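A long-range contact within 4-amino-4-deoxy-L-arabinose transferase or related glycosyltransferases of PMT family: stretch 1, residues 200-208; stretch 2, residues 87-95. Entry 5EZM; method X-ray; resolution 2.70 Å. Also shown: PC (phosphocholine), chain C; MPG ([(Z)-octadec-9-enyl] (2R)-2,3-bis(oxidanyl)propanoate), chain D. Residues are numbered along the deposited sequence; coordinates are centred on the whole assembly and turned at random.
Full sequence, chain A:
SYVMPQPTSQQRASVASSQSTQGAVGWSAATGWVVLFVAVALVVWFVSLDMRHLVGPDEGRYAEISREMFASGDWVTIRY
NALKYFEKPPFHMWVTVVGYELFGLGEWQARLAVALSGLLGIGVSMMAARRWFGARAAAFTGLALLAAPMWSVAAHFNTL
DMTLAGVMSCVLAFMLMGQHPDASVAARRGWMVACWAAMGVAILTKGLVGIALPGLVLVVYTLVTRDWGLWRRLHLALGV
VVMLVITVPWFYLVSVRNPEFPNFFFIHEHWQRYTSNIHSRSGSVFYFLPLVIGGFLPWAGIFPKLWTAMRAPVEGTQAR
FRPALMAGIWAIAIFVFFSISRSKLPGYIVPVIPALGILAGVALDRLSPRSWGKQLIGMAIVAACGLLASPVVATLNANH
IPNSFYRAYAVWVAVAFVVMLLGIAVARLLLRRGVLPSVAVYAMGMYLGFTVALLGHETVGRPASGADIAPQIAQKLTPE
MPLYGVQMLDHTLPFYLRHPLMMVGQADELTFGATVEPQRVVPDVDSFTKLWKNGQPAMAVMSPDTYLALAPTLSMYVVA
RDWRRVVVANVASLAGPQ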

ATOM      1  N   GLY A 200       5.578   0.688  18.134  1.00 69.92           N
ATOM      2  CA  GLY A 200       5.796  -0.747  18.208  1.00 70.66           C
ATOM      3  C   GLY A 200       5.100  -1.498  17.089  1.00 70.85           C
ATOM      4  O   GLY A 200       5.704  -2.342  16.417  1.00 73.44           O
ATOM      5  N   VAL A 201       3.817  -1.195  16.869  1.00 67.27           N
ATOM      6  CA  VAL A 201       3.086  -1.823  15.771  1.00 64.85           C
ATOM      7  C   VAL A 201       3.780  -1.543  14.443  1.00 68.44           C
ATOM      8  O   VAL A 201       3.880  -2.423  13.578  1.00 68.65           O
ATOM      9  CB  VAL A 201       1.623  -1.342  15.758  1.00 61.95           C
ATOM     10  CG1 VAL A 201       0.867  -1.983  14.604  1.00 59.13           C
ATOM     11  CG2 VAL A 201       0.946  -1.648  17.086  1.00 61.01           C
ATOM     12  N   ALA A 202       4.282  -0.317  14.266  1.00 70.45           N
ATOM     13  CA  ALA A 202       4.968   0.030  13.026  1.00 69.48           C
ATOM     14  C   ALA A 202       6.225  -0.809  12.841  1.00 71.12           C
ATOM     15  O   ALA A 202       6.522  -1.263  11.727  1.00 69.13           O
ATOM     16  CB  ALA A 202       5.306   1.521  13.008  1.00 68.13           C
ATOM     17  N   ILE A 203       6.980  -1.024  13.921  1.00 73.20           N
ATOM     18  CA  ILE A 203       8.154  -1.888  13.837  1.00 71.48           C
ATOM     19  C   ILE A 203       7.739  -3.300  13.453  1.00 69.80           C
ATOM     20  O   ILE A 203       8.387  -3.950  12.622  1.00 68.47           O
ATOM     21  CB  ILE A 203       8.940  -1.863  15.162  1.00 70.67           C
ATOM     22  CG1 ILE A 203       9.474  -0.454  15.438  1.00 69.48           C
ATOM     23  CG2 ILE A 203      10.074  -2.877  15.127  1.00 70.23           C
ATOM     24  CD1 ILE A 203      10.267  -0.334  16.728  1.00 70.38           C
ATOM     25  N   LEU A 204       6.639  -3.791  14.033  1.00 69.57           N
ATOM     26  CA  LEU A 204       6.096  -5.085  13.635  1.00 67.80           C
ATOM     27  C   LEU A 204       5.465  -5.062  12.252  1.00 65.85           C
ATOM     28  O   LEU A 204       5.014  -6.110  11.781  1.00 66.13           O
ATOM     29  CB  LEU A 204       5.065  -5.563  14.657  1.00 68.74           C
ATOM     30  CG  LEU A 204       5.626  -6.011  16.007  1.00 72.44           C
ATOM     31  CD1 LEU A 204       4.500  -6.386  16.959  1.00 74.02           C
ATOM     32  CD2 LEU A 204       6.583  -7.173  15.817  1.00 72.20           C
ATOM     33  N   THR A 205       5.412  -3.906  11.595  1.00 65.32           N
ATOM     34  CA  THR A 205       4.874  -3.801  10.245  1.00 64.42           C
ATOM     35  C   THR A 205       5.966  -3.760   9.182  1.00 65.06           C
ATOM     36  O   THR A 205       5.873  -4.466   8.174  1.00 62.49           O
ATOM     37  CB  THR A 205       3.984  -2.558  10.129  1.00 64.38           C
ATOM     38  OG1 THR A 205       2.818  -2.730  10.944  1.00 64.10           O
ATOM     39  CG2 THR A 205       3.564  -2.332   8.682  1.00 61.82           C
ATOM     40  N   LYS A 206       7.015  -2.949   9.387  1.00 68.00           N
ATOM     41  CA  LYS A 206       8.061  -2.848   8.374  1.00 68.37           C
ATOM     42  C   LYS A 206       9.438  -2.579   8.976  1.00 70.95           C
ATOM     43  O   LYS A 206      10.297  -1.994   8.307  1.00 75.82           O
ATOM     44  CB  LYS A 206       7.716  -1.762   7.355  1.00 69.68           C
ATOM     45  CG  LYS A 206       8.229  -2.044   5.955  1.00 73.53           C
ATOM     46  CD  LYS A 206       7.861  -0.923   5.004  1.00 77.54           C
ATOM     47  CE  LYS A 206       8.510  -1.110   3.647  1.00 80.73           C
ATOM     48  NZ  LYS A 206       8.313   0.097   2.804  1.00 83.01           N
ATOM     49  N   GLY A 207       9.670  -2.988  10.217  1.00 68.05           N
ATOM     50  CA  GLY A 207      11.001  -2.914  10.787  1.00 68.18           C
ATOM     51  C   GLY A 207      11.308  -1.585  11.452  1.00 69.94           C
ATOM     52  O   GLY A 207      10.424  -0.799  11.803  1.00 69.64           O
ATOM     53  N   LEU A 208      12.615  -1.330  11.606  1.00 72.08           N
ATOM     54  CA  LEU A 208      13.099  -0.219  12.426  1.00 72.85           C
ATOM     55  C   LEU A 208      12.640   1.142  11.923  1.00 73.46           C
ATOM     56  O   LEU A 208      12.719   2.120  12.673  1.00 71.90           O
ATOM     57  CB  LEU A 208      14.625  -0.244  12.496  1.00 71.14           C
ATOM     58  CG  LEU A 208      15.266  -1.458  13.167  1.00 70.63           C
ATOM     59  CD1 LEU A 208      16.784  -1.347  13.133  1.00 73.70           C
ATOM     60  CD2 LEU A 208      14.766  -1.611  14.596  1.00 69.77           C
TER
HETATM   61  P1   PC C 655      15.698  -2.993   8.784  1.00107.31           P
HETATM   62  O1   PC C 655      14.335  -2.862   9.425  1.00104.14           O
HETATM   63  O3   PC C 655      16.739  -3.081   9.875  1.00108.83           O
HETATM   64  O4   PC C 655      15.983  -1.776   7.932  1.00107.09           O
HETATM   65  O2   PC C 655      15.763  -4.353   7.842  1.00108.32           O
HETATM   66  C1   PC C 655      15.737  -4.232   6.444  1.00107.24           C
HETATM   67  C2   PC C 655      16.341  -5.480   5.775  1.00104.86           C
HETATM   68  N1   PC C 655      15.329  -6.244   5.056  1.00102.41           N
HETATM   69  C3   PC C 655      15.920  -7.460   4.531  1.00101.16           C
HETATM   70  C4   PC C 655      14.245  -6.605   5.949  1.00101.25           C
HETATM   71  C5   PC C 655      14.814  -5.458   3.950  1.00103.09           C
HETATM   72  C2  MPG D 645      16.925   1.828   9.870  1.00 85.22           C
HETATM   73  C3  MPG D 645      16.551   2.519   8.564  1.00 85.23           C
HETATM   74  C4  MPG D 645      15.964   1.549   7.549  1.00 84.05           C
HETATM   75  C5  MPG D 645      15.350   2.256   6.329  1.00 82.09           C
HETATM   76  C6  MPG D 645      14.562   1.282   5.438  1.00 80.77           C
HETATM   77  C7  MPG D 645      13.363   1.958   4.748  1.00 80.43           C
HETATM   78  C8  MPG D 645      12.259   0.941   4.367  1.00 80.43           C
HETATM   79  C9  MPG D 645      10.837   1.557   4.401  1.00 79.46           C
HETATM   80  C1  MPG D 645      17.755   2.722  10.795  1.00 85.24           C
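Stretch 2 (87-95) EKPPFHMWV

The start of one helix is pinned to the carbonyl end of another: Phe 91 N, in the first turn of helix 91-95, donates a 2.9 Å hydrogen bond to Leu 204 O, the one direct hydrogen bond between the stretches. A first-turn amide has no acceptor within its own helix, so a carbonyl from another segment suits it well. A water bridges the two stretches: its O donates to Thr 205 O (2.7 Å) and Pro 89 O (2.8 Å) and accepts from His 92 N (3.0 Å).

The two helices run nearly perpendicular, at 94°, with axes 8.8 Å apart at closest approach; the closest pair of CA atoms belongs to Thr 205 and Phe 91, 5.0 Å apart. Before the helix, stretch 2 is extended through Lys 88 and Pro 89. The compact Pro 89 ring packs on backbone, with CB 3.2 Å from Leu 204 O and CG 3.3 Å from Gly 207 N. Gly 207 leaves the helix with positive phi, where a CB would jam against the preceding carbonyl and clash with phosphocholine O1.

Phe 91 points toward stretch 1, offering a flat face to Val 201, whose CG1 lies 3.5 Å from the ring centroid in a CH-pi contact. One turn on, Leu 204 CD1 meets Trp 94 CZ3 at 4.1 Å, extending the apolar seam.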

ATOM      1  N   GLU A  87      11.811 -11.123   4.697  1.00 67.99           N
ATOM      2  CA  GLU A  87      12.073  -9.773   4.218  1.00 69.46           C
ATOM      3  C   GLU A  87      11.147  -8.728   4.837  1.00 68.80           C
ATOM      4  O   GLU A  87      11.407  -7.531   4.677  1.00 69.57           O
ATOM      5  CB  GLU A  87      11.980  -9.715   2.676  1.00 68.03           C
ATOM      6  CG  GLU A  87      12.696 -10.866   1.936  1.00 71.62           C
ATOM      7  CD  GLU A  87      13.900 -10.444   1.063  1.00 75.22           C
ATOM      8  OE1 GLU A  87      14.235  -9.244   0.974  1.00 76.83           O
ATOM      9  OE2 GLU A  87      14.529 -11.334   0.448  1.00 76.23           O
ATOM     10  N   LYS A  88      10.095  -9.136   5.550  1.00 68.13           N
ATOM     11  CA  LYS A  88       9.130  -8.210   6.136  1.00 67.84           C
ATOM     12  C   LYS A  88       8.636  -8.724   7.480  1.00 67.20           C
ATOM     13  O   LYS A  88       8.592  -9.939   7.709  1.00 65.53           O
ATOM     14  CB  LYS A  88       7.910  -7.989   5.223  1.00 66.51           C
ATOM     15  CG  LYS A  88       8.219  -7.477   3.828  1.00 66.53           C
ATOM     16  CD  LYS A  88       8.742  -6.053   3.839  1.00 66.10           C
ATOM     17  CE  LYS A  88       9.170  -5.643   2.438  1.00 67.93           C
ATOM     18  NZ  LYS A  88       9.732  -4.269   2.386  1.00 71.37           N
ATOM     19  N   PRO A  89       8.255  -7.822   8.384  1.00 68.68           N
ATOM     20  CA  PRO A  89       7.617  -8.229   9.652  1.00 67.98           C
ATOM     21  C   PRO A  89       6.151  -8.568   9.434  1.00 66.20           C
ATOM     22  O   PRO A  89       5.596  -8.263   8.367  1.00 65.36           O
ATOM     23  CB  PRO A  89       7.786  -6.985  10.543  1.00 67.20           C
ATOM     24  CG  PRO A  89       8.795  -6.130   9.853  1.00 68.06           C
ATOM     25  CD  PRO A  89       8.626  -6.400   8.396  1.00 68.64           C
ATOM     26  N   PRO A  90       5.481  -9.180  10.413  1.00 64.21           N
ATOM     27  CA  PRO A  90       4.221  -9.892  10.131  1.00 62.72           C
ATOM     28  C   PRO A  90       2.905  -9.181  10.437  1.00 61.32           C
ATOM     29  O   PRO A  90       1.858  -9.795  10.202  1.00 62.24           O
ATOM     30  CB  PRO A  90       4.358 -11.116  11.039  1.00 63.18           C
ATOM     31  CG  PRO A  90       5.006 -10.557  12.256  1.00 64.59           C
ATOM     32  CD  PRO A  90       5.966  -9.487  11.772  1.00 64.25           C
ATOM     33  N   PHE A  91       2.896  -7.945  10.943  1.00 58.92           N
ATOM     34  CA  PHE A  91       1.638  -7.369  11.422  1.00 56.08           C
ATOM     35  C   PHE A  91       0.602  -7.269  10.306  1.00 54.64           C
ATOM     36  O   PHE A  91      -0.573  -7.614  10.499  1.00 55.27           O
ATOM     37  CB  PHE A  91       1.874  -5.998  12.052  1.00 55.91           C
ATOM     38  CG  PHE A  91       0.604  -5.296  12.450  1.00 55.02           C
ATOM     39  CD1 PHE A  91      -0.152  -5.757  13.517  1.00 55.62           C
ATOM     40  CD2 PHE A  91       0.159  -4.184  11.754  1.00 52.08           C
ATOM     41  CE1 PHE A  91      -1.327  -5.120  13.885  1.00 53.38           C
ATOM     42  CE2 PHE A  91      -1.013  -3.545  12.119  1.00 51.74           C
ATOM     43  CZ  PHE A  91      -1.755  -4.013  13.188  1.00 51.39           C
ATOM     44  N   HIS A  92       1.015  -6.792   9.130  1.00 54.00           N
ATOM     45  CA  HIS A  92       0.106  -6.752   7.988  1.00 53.73           C
ATOM     46  C   HIS A  92      -0.500  -8.125   7.729  1.00 53.88           C
ATOM     47  O   HIS A  92      -1.709  -8.251   7.484  1.00 51.28           O
ATOM     48  CB  HIS A  92       0.850  -6.243   6.751  1.00 53.16           C
ATOM     49  CG  HIS A  92       0.010  -6.187   5.513  1.00 55.31           C
ATOM     50  ND1 HIS A  92      -0.527  -5.012   5.031  1.00 56.46           N
ATOM     51  CD2 HIS A  92      -0.378  -7.158   4.651  1.00 55.55           C
ATOM     52  CE1 HIS A  92      -1.212  -5.262   3.928  1.00 55.81           C
ATOM     53  NE2 HIS A  92      -1.138  -6.558   3.677  1.00 55.13           N
ATOM     54  N   MET A  93       0.324  -9.173   7.809  1.00 56.15           N
ATOM     55  CA  MET A  93      -0.182 -10.523   7.590  1.00 59.05           C
ATOM     56  C   MET A  93      -1.120 -10.951   8.709  1.00 57.51           C
ATOM     57  O   MET A  93      -2.134 -11.603   8.450  1.00 54.03           O
ATOM     58  CB  MET A  93       0.981 -11.504   7.445  1.00 63.00           C
ATOM     59  CG  MET A  93       1.622 -11.473   6.065  1.00 65.72           C
ATOM     60  SD  MET A  93       2.567  -9.968   5.738  1.00 68.19           S
ATOM     61  CE  MET A  93       4.129 -10.377   6.511  1.00 67.76           C
ATOM     62  N   TRP A  94      -0.803 -10.594   9.957  1.00 58.16           N
ATOM     63  CA  TRP A  94      -1.710 -10.886  11.064  1.00 55.90           C
ATOM     64  C   TRP A  94      -3.092 -10.302  10.803  1.00 55.80           C
ATOM     65  O   TRP A  94      -4.113 -10.996  10.930  1.00 56.41           O
ATOM     66  CB  TRP A  94      -1.137 -10.337  12.369  1.00 55.49           C
ATOM     67  CG  TRP A  94       0.067 -11.063  12.857  1.00 59.53           C
ATOM     68  CD1 TRP A  94       0.540 -12.266  12.411  1.00 61.08           C
ATOM     69  CD2 TRP A  94       0.960 -10.639  13.893  1.00 62.14           C
ATOM     70  NE1 TRP A  94       1.674 -12.616  13.108  1.00 62.10           N
ATOM     71  CE2 TRP A  94       1.954 -11.634  14.022  1.00 62.31           C
ATOM     72  CE3 TRP A  94       1.017  -9.514  14.724  1.00 62.31           C
ATOM     73  CZ2 TRP A  94       2.991 -11.538  14.948  1.00 62.48           C
ATOM     74  CZ3 TRP A  94       2.052  -9.420  15.646  1.00 63.05           C
ATOM     75  CH2 TRP A  94       3.024 -10.426  15.748  1.00 63.62           C
ATOM     76  N   VAL A  95      -3.142  -9.024  10.419  1.00 54.41           N
ATOM     77  CA  VAL A  95      -4.426  -8.376  10.162  1.00 55.39           C
ATOM     78  C   VAL A  95      -5.145  -9.067   9.012  1.00 55.90           C
ATOM     79  O   VAL A  95      -6.332  -9.408   9.113  1.00 57.85           O
ATOM     80  CB  VAL A  95      -4.229  -6.876   9.884  1.00 55.81           C
ATOM     81  CG1 VAL A  95      -5.564  -6.221   9.568  1.00 55.69           C
ATOM     82  CG2 VAL A  95      -3.565  -6.200  11.077  1.00 55.82           C
TER
HETATM   83  O   HOH W   1       3.765  -6.162   8.047  1.00 52.13           O